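Local coordinates for protein galectin (Danio rerio, PDB 6E20) that binds beta-galactoside glycans as a galectin-family lectin and probably takes part in innate immune recognition of a fish virus envelope glycoprotein, at residues E94-T99 with F108-G113; G14-I19 with Q86-F91; T18-P23 with R127-E132. One frame throughout, in Å; residues are numbered along the deposited sequence.

Interaction 1: residues E94-T99 with F108-G113; sequences EEFLVT and FPNRQG
Phe96 and Phe108 belong to the beta hairpin of strands 95-99 and 105-109, at the edge of the five-stranded sheet of the galectin sandwich. They form an antiparallel hydrogen-bonded pair. Phe96 N donates to Phe108 O over 2.8 Å, almost in line with the carbonyl, and Phe108 N returns a bond to Phe96 O at 3.1 Å, within the plane of that carbonyl. The next pair, Glu95 with Pro109, is non-hydrogen-bonded, its CA atoms 4.0 Å apart and its side chains diverging. Proline fits here because its nitrogen, which has no hydrogen, faces away from strand 95-99. Glu95 CB rests 3.2 Å from Phe108 O. As the chain leaves the ladder, Asn110 N bonds Glu94 O at 2.9 Å, the donor standing 39° above the carbonyl plane, and Asn110 centres an inverse gamma turn.

The two aromatic rings lie on one face of the sheet. A chi1 of -62° sets Phe96 CG beside its own backbone N, and Phe96 CD1 comes to the edge of the Phe108 ring, near its plane, 4.2 Å from Phe108 CD2. The Asn110 side chain crosses the Phe96 ring obliquely, Asn110 CG lying 3.9 Å from Phe96 CE1 and the two planes 60° apart. Pro109 CD sits over one face of the Phe108 ring, off toward its rim.

Around the hairpin, the Phe96 ring meets that of Phe91 on strand 85-91 in a nearly parallel arrangement and reaches Leu43 and Tyr117 of the other sheet. Phe108 packs edge-to-face with His72, while Arg111 bonds Asn61 of the glycan pocket as a second-shell residue.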
# COMPACT_ATOMS: atom_id res chain seq x y z
N GLU B 94 18.10 -12.46 -10.10
CA GLU B 94 18.27 -13.92 -9.80
C GLU B 94 17.23 -14.38 -8.77
O GLU B 94 16.65 -15.48 -8.97
CB GLU B 94 19.69 -14.22 -9.30
CG GLU B 94 20.79 -13.92 -10.32
CD GLU B 94 21.10 -12.44 -10.51
OE1 GLU B 94 20.99 -11.66 -9.54
OE2 GLU B 94 21.44 -12.07 -11.64
N GLU B 95 16.99 -13.66 -7.68
CA GLU B 95 16.12 -14.26 -6.62
C GLU B 95 15.49 -13.21 -5.70
O GLU B 95 15.95 -12.05 -5.66
CB GLU B 95 16.84 -15.36 -5.84
CG GLU B 95 17.92 -14.86 -4.92
CD GLU B 95 18.61 -15.88 -4.02
OE1 GLU B 95 19.30 -15.40 -3.14
OE2 GLU B 95 18.53 -17.12 -4.23
N PHE B 96 14.41 -13.62 -5.03
CA PHE B 96 13.81 -12.88 -3.90
C PHE B 96 14.48 -13.33 -2.61
O PHE B 96 14.68 -14.54 -2.41
CB PHE B 96 12.31 -13.15 -3.80
CG PHE B 96 11.57 -12.69 -5.02
CD1 PHE B 96 11.42 -13.54 -6.11
CD2 PHE B 96 11.06 -11.40 -5.08
CE1 PHE B 96 10.72 -13.12 -7.23
CE2 PHE B 96 10.34 -11.00 -6.20
CZ PHE B 96 10.19 -11.86 -7.27
N LEU B 97 14.78 -12.37 -1.75
CA LEU B 97 15.29 -12.66 -0.39
C LEU B 97 14.25 -12.16 0.60
O LEU B 97 14.16 -10.96 0.78
CB LEU B 97 16.65 -11.99 -0.18
CG LEU B 97 17.42 -12.43 1.08
CD1 LEU B 97 16.72 -12.00 2.35
CD2 LEU B 97 17.64 -13.93 1.09
N VAL B 98 13.54 -13.08 1.22
CA VAL B 98 12.52 -12.78 2.27
C VAL B 98 13.21 -12.85 3.62
O VAL B 98 13.73 -13.92 3.95
CB VAL B 98 11.35 -13.76 2.21
CG1 VAL B 98 10.27 -13.40 3.21
CG2 VAL B 98 10.80 -13.84 0.80
N THR B 99 13.16 -11.76 4.37
CA THR B 99 13.55 -11.74 5.79
C THR B 99 12.25 -11.84 6.60
O THR B 99 11.35 -10.98 6.46
CB THR B 99 14.45 -10.53 6.11
OG1 THR B 99 15.49 -10.50 5.11
CG2 THR B 99 15.01 -10.59 7.51
N PHE B 108 14.12 -17.54 -2.84
CA PHE B 108 13.23 -18.10 -3.89
C PHE B 108 13.65 -17.50 -5.22
O PHE B 108 13.78 -16.29 -5.33
CB PHE B 108 11.76 -17.82 -3.57
CG PHE B 108 10.83 -18.40 -4.62
CD1 PHE B 108 10.43 -19.72 -4.55
CD2 PHE B 108 10.45 -17.65 -5.71
CE1 PHE B 108 9.64 -20.27 -5.55
CE2 PHE B 108 9.64 -18.20 -6.70
CZ PHE B 108 9.24 -19.50 -6.62
N PRO B 109 13.91 -18.32 -6.27
CA PRO B 109 14.34 -17.77 -7.54
C PRO B 109 13.29 -16.86 -8.18
O PRO B 109 12.09 -17.15 -8.18
CB PRO B 109 14.63 -19.00 -8.40
CG PRO B 109 13.72 -20.05 -7.81
CD PRO B 109 13.78 -19.78 -6.32
N ASN B 110 13.80 -15.78 -8.77
CA ASN B 110 13.04 -14.88 -9.67
C ASN B 110 12.99 -15.50 -11.07
O ASN B 110 13.65 -14.95 -11.98
CB ASN B 110 13.65 -13.48 -9.66
CG ASN B 110 12.83 -12.46 -10.41
OD1 ASN B 110 13.34 -11.38 -10.71
ND2 ASN B 110 11.59 -12.78 -10.75
N ARG B 111 12.18 -16.55 -11.24
CA ARG B 111 12.05 -17.31 -12.52
C ARG B 111 11.49 -16.41 -13.62
O ARG B 111 11.94 -16.56 -14.77
CB ARG B 111 11.14 -18.53 -12.37
CG ARG B 111 11.60 -19.51 -11.30
CD ARG B 111 10.43 -20.34 -10.84
NE ARG B 111 10.82 -21.45 -9.99
CZ ARG B 111 9.99 -22.12 -9.20
NH1 ARG B 111 8.72 -21.78 -9.12
NH2 ARG B 111 10.45 -23.12 -8.47
N GLN B 112 10.56 -15.51 -13.29
CA GLN B 112 9.96 -14.57 -14.29
C GLN B 112 11.07 -13.66 -14.83
O GLN B 112 10.96 -13.25 -15.96
CB GLN B 112 8.75 -13.84 -13.71
CG GLN B 112 8.10 -12.80 -14.64
CD GLN B 112 7.34 -13.37 -15.82
OE1 GLN B 112 6.88 -12.64 -16.70
NE2 GLN B 112 7.17 -14.67 -15.83
N GLY B 113 12.08 -13.33 -14.04
CA GLY B 113 13.31 -12.65 -14.52
C GLY B 113 13.20 -11.14 -14.58
O GLY B 113 14.24 -10.50 -14.84

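Interaction 2: residues G14-I19 with Q86-F91; sequences GQTLTI and QIKITF
Ile19 and Ile89 lose the most surface in this antiparallel pairing of strands 16-23 and 85-91, inside the five-stranded sheet of the galectin beta sandwich, and Thr18 carries the opposite face. Both isoleucines belong to hydrogen-bonded pairs. Ile19 N reaches Ile87 O over 2.8 Å, nearly in line with the carbonyl, while Leu17 N meets Ile89 O over 2.7 Å in a bond that is almost straight (178° at the hydrogen). Ile19 and Ile89 then touch diagonally, CD1 to CD1 at 4.3 Å; an extended second torsion in Ile19 (chi2 161°) carries its CD1 out to this meeting. With Leu17 and Ile87 they make a greasy layer against Ile32 and Ile34 of strand 30-34 in the other sheet, a place suited to branched apolar chains.

Thr18 stands on the polar face, in a non-hydrogen-bonded pair with Lys88. The two side chains lie side by side and point the same way, so that the aliphatic part of the lysine runs past the hydroxyl, Lys88 CE being 3.7 Å from Thr18 OG1. The threonine's methyl, anti to its backbone N, turns instead to Gln86: Thr18 CG2 packs 3.5 Å from Gln86 CG.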
# COMPACT_ATOMS: atom_id res chain seq x y z
N GLY B 14 16.67 -3.88 -6.07
CA GLY B 14 17.51 -3.05 -5.19
C GLY B 14 16.73 -2.44 -4.04
O GLY B 14 17.36 -1.92 -3.11
N GLN B 15 15.41 -2.42 -4.10
CA GLN B 15 14.59 -1.82 -3.03
C GLN B 15 14.23 -2.91 -2.02
O GLN B 15 14.29 -4.09 -2.38
CB GLN B 15 13.31 -1.19 -3.60
CG GLN B 15 13.56 -0.25 -4.77
CD GLN B 15 12.27 0.34 -5.28
OE1 GLN B 15 11.45 -0.34 -5.89
NE2 GLN B 15 12.10 1.63 -5.08
N THR B 16 13.88 -2.55 -0.80
CA THR B 16 13.25 -3.49 0.16
C THR B 16 11.76 -3.19 0.19
O THR B 16 11.37 -2.00 0.21
CB THR B 16 13.89 -3.43 1.55
OG1 THR B 16 15.27 -3.09 1.39
CG2 THR B 16 13.77 -4.74 2.30
N LEU B 17 10.96 -4.24 0.12
CA LEU B 17 9.50 -4.19 0.38
C LEU B 17 9.27 -4.66 1.82
O LEU B 17 9.63 -5.80 2.13
CB LEU B 17 8.82 -5.11 -0.62
CG LEU B 17 7.39 -5.50 -0.29
CD1 LEU B 17 6.52 -4.26 -0.12
CD2 LEU B 17 6.86 -6.42 -1.37
N THR B 18 8.71 -3.79 2.66
CA THR B 18 8.36 -4.07 4.08
C THR B 18 6.84 -4.23 4.15
O THR B 18 6.15 -3.32 3.72
CB THR B 18 8.93 -3.01 5.02
OG1 THR B 18 10.35 -2.99 4.81
CG2 THR B 18 8.67 -3.32 6.48
N ILE B 19 6.38 -5.41 4.59
CA ILE B 19 4.93 -5.73 4.72
C ILE B 19 4.66 -5.89 6.21
O ILE B 19 5.37 -6.72 6.84
CB ILE B 19 4.54 -7.00 3.93
CG1 ILE B 19 4.79 -6.82 2.43
CG2 ILE B 19 3.08 -7.37 4.21
CD1 ILE B 19 4.87 -8.11 1.66
N GLN B 86 6.18 -8.37 10.65
CA GLN B 86 6.86 -7.55 9.64
C GLN B 86 7.78 -8.49 8.84
O GLN B 86 8.52 -9.27 9.45
CB GLN B 86 7.58 -6.37 10.29
CG GLN B 86 7.68 -5.20 9.32
CD GLN B 86 8.24 -3.94 9.96
OE1 GLN B 86 9.45 -3.80 10.10
NE2 GLN B 86 7.35 -3.01 10.26
N ILE B 87 7.58 -8.49 7.52
CA ILE B 87 8.35 -9.25 6.49
C ILE B 87 9.04 -8.24 5.56
O ILE B 87 8.41 -7.21 5.20
CB ILE B 87 7.40 -10.16 5.70
CG1 ILE B 87 6.76 -11.23 6.60
CG2 ILE B 87 8.08 -10.78 4.49
CD1 ILE B 87 5.55 -11.89 5.96
N LYS B 88 10.29 -8.51 5.21
CA LYS B 88 11.06 -7.70 4.24
C LYS B 88 11.33 -8.60 3.05
O LYS B 88 11.55 -9.81 3.27
CB LYS B 88 12.37 -7.18 4.84
CG LYS B 88 12.16 -6.29 6.05
CD LYS B 88 13.30 -5.35 6.30
CE LYS B 88 12.90 -4.22 7.22
NZ LYS B 88 14.08 -3.41 7.57
N ILE B 89 11.23 -8.03 1.85
CA ILE B 89 11.55 -8.72 0.57
C ILE B 89 12.47 -7.81 -0.21
O ILE B 89 12.08 -6.66 -0.48
CB ILE B 89 10.27 -9.09 -0.21
CG1 ILE B 89 9.33 -9.90 0.67
CG2 ILE B 89 10.60 -9.81 -1.53
CD1 ILE B 89 8.13 -10.42 -0.05
N THR B 90 13.66 -8.33 -0.51
CA THR B 90 14.66 -7.76 -1.43
C THR B 90 14.68 -8.63 -2.69
O THR B 90 14.57 -9.86 -2.56
CB THR B 90 16.03 -7.77 -0.76
OG1 THR B 90 15.89 -7.10 0.50
CG2 THR B 90 17.08 -7.09 -1.60
N PHE B 91 14.89 -8.08 -3.87
CA PHE B 91 15.19 -8.98 -5.01
C PHE B 91 16.20 -8.40 -5.98
O PHE B 91 16.46 -7.19 -6.02
CB PHE B 91 13.93 -9.39 -5.77
CG PHE B 91 13.35 -8.40 -6.74
CD1 PHE B 91 12.76 -7.23 -6.28
CD2 PHE B 91 13.28 -8.70 -8.09
CE1 PHE B 91 12.16 -6.35 -7.17
CE2 PHE B 91 12.67 -7.82 -8.97
CZ PHE B 91 12.11 -6.64 -8.51

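Interaction 3: residues T18-P23 with R127-E132; sequences TITGVP and RIQGVE
Arg127 and Val22 meet through their torsions: Arg127 CG sits between the backbone N and the carbonyl carbon (chi1 50°), and after an extended run to NE a bend at the end (chi4 -68°) swings CZ back over Val22. Val22 CG1, anti to its backbone N, lies over one face of the guanidinium, toward its rim and 3.3 Å from Arg127 NH2. The charge itself is paired with Asp82 in a salt bridge, so the methyl packs on one flat face while NH2 carries the bridge to the acid.

Farther along the ladder the register slips by one in a classic beta bulge. Gln129 N (2.8 Å) and Gly130 N (2.9 Å) both donate to Thr20 O, from the same face of its carbonyl plane. Glycines suit the tight places on both strands. At Gly130 a CB would run into Thr20 OG1, and Gly21 CA comes within 3.1 Å of Arg127 O, where a side chain would collide with that carbonyl. On the inner face Ile19 CG2 touches Ile128 CD1 at 4.1 Å, and both side chains pack against Phe122 of strand 116-124.

On the other face one water joins the strands. It lies 2.7 Å from Thr20 OG1, donates to Glu132 OE1 over 2.8 Å, and gives a weaker bond to Thr18 O. Gly130 to Glu132 also pair with an antiparallel strand of the second subunit, continuing the sheet across the dimer. There Glu132 OE2 lies close to Glu132 OE2 of the second subunit, a proximity of like charges that may raise the acids' proton affinity, while the water's hydrogen probably eases the charge on OE1.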
# COMPACT_ATOMS: atom_id res chain seq x y z
N THR B 18 8.71 -3.79 2.66
CA THR B 18 8.36 -4.07 4.08
C THR B 18 6.84 -4.23 4.15
O THR B 18 6.15 -3.32 3.72
CB THR B 18 8.93 -3.01 5.02
OG1 THR B 18 10.35 -2.99 4.81
CG2 THR B 18 8.67 -3.32 6.48
N ILE B 19 6.38 -5.41 4.59
CA ILE B 19 4.93 -5.73 4.72
C ILE B 19 4.66 -5.89 6.21
O ILE B 19 5.37 -6.72 6.84
CB ILE B 19 4.54 -7.00 3.93
CG1 ILE B 19 4.79 -6.82 2.43
CG2 ILE B 19 3.08 -7.37 4.21
CD1 ILE B 19 4.87 -8.11 1.66
N THR B 20 3.73 -5.10 6.73
CA THR B 20 3.22 -5.19 8.12
C THR B 20 1.79 -5.71 8.06
O THR B 20 0.97 -5.14 7.33
CB THR B 20 3.28 -3.85 8.85
OG1 THR B 20 4.52 -3.27 8.47
CG2 THR B 20 3.20 -4.01 10.35
N GLY B 21 1.52 -6.74 8.83
CA GLY B 21 0.23 -7.44 8.82
C GLY B 21 0.01 -8.21 10.08
O GLY B 21 0.94 -8.33 10.91
N VAL B 22 -1.22 -8.70 10.23
CA VAL B 22 -1.65 -9.60 11.34
C VAL B 22 -2.50 -10.68 10.71
O VAL B 22 -3.50 -10.36 10.06
CB VAL B 22 -2.46 -8.82 12.38
CG1 VAL B 22 -2.79 -9.69 13.59
CG2 VAL B 22 -1.77 -7.53 12.80
N PRO B 23 -2.13 -11.98 10.86
CA PRO B 23 -2.99 -13.04 10.38
C PRO B 23 -4.31 -12.90 11.16
O PRO B 23 -4.24 -12.57 12.32
CB PRO B 23 -2.24 -14.34 10.68
CG PRO B 23 -0.82 -13.91 11.02
CD PRO B 23 -0.93 -12.49 11.53
N ARG B 127 -4.79 -9.36 7.61
CA ARG B 127 -5.03 -7.91 7.43
C ARG B 127 -3.68 -7.26 7.16
O ARG B 127 -2.70 -7.53 7.90
CB ARG B 127 -5.82 -7.29 8.59
CG ARG B 127 -5.32 -7.60 10.00
CD ARG B 127 -6.36 -7.12 11.01
NE ARG B 127 -6.12 -7.54 12.39
CZ ARG B 127 -6.20 -8.80 12.85
NH1 ARG B 127 -6.50 -9.79 12.03
NH2 ARG B 127 -5.97 -9.06 14.12
N ILE B 128 -3.62 -6.46 6.10
CA ILE B 128 -2.39 -5.73 5.70
C ILE B 128 -2.49 -4.31 6.25
O ILE B 128 -3.40 -3.58 5.85
CB ILE B 128 -2.19 -5.79 4.18
CG1 ILE B 128 -2.13 -7.24 3.68
CG2 ILE B 128 -0.96 -4.99 3.80
CD1 ILE B 128 -0.99 -8.05 4.29
N GLN B 129 -1.57 -3.97 7.14
CA GLN B 129 -1.52 -2.67 7.85
C GLN B 129 -0.45 -1.78 7.23
O GLN B 129 -0.52 -0.56 7.49
CB GLN B 129 -1.21 -2.89 9.33
CG GLN B 129 -2.19 -3.84 10.01
CD GLN B 129 -1.87 -3.98 11.49
OE1 GLN B 129 -0.72 -4.14 11.90
NE2 GLN B 129 -2.92 -3.93 12.30
N GLY B 130 0.55 -2.34 6.53
CA GLY B 130 1.66 -1.54 5.98
C GLY B 130 2.29 -2.16 4.76
O GLY B 130 2.56 -3.37 4.78
N VAL B 131 2.46 -1.35 3.71
CA VAL B 131 3.29 -1.66 2.53
C VAL B 131 4.22 -0.47 2.32
O VAL B 131 3.70 0.65 2.09
CB VAL B 131 2.46 -1.96 1.27
CG1 VAL B 131 3.35 -2.46 0.13
CG2 VAL B 131 1.39 -2.98 1.58
N GLU B 132 5.52 -0.72 2.47
CA GLU B 132 6.59 0.28 2.29
C GLU B 132 7.60 -0.27 1.29
O GLU B 132 8.02 -1.43 1.44
CB GLU B 132 7.30 0.56 3.61
CG GLU B 132 6.39 1.12 4.68
CD GLU B 132 6.98 1.10 6.08
OE1 GLU B 132 7.02 0.01 6.68
OE2 GLU B 132 7.40 2.17 6.56
O HOH W 1 5.14 -2.04 6.12

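In the fold
From the N terminus, strand 16-23 is used twice. One side takes strand 85-91 in interaction 2, closing a loop of 66 residues; the other takes strand 126-133 in interaction 3, closing one of 103 residues, with Thr18 and Ile19 common to both. After interaction 2 has closed, the chain passes directly to the hairpin of interaction 1, which follows it in series and is nested within the long loop of interaction 3. Neighbouring strands 85-91 and 95-99 bring interactions 1 and 2 into touch, Leu97 N probably bonding Thr90 O. Interactions 1 and 3 lie about 20 Å apart, centre to centre, at opposite ends of the same five-stranded sheet.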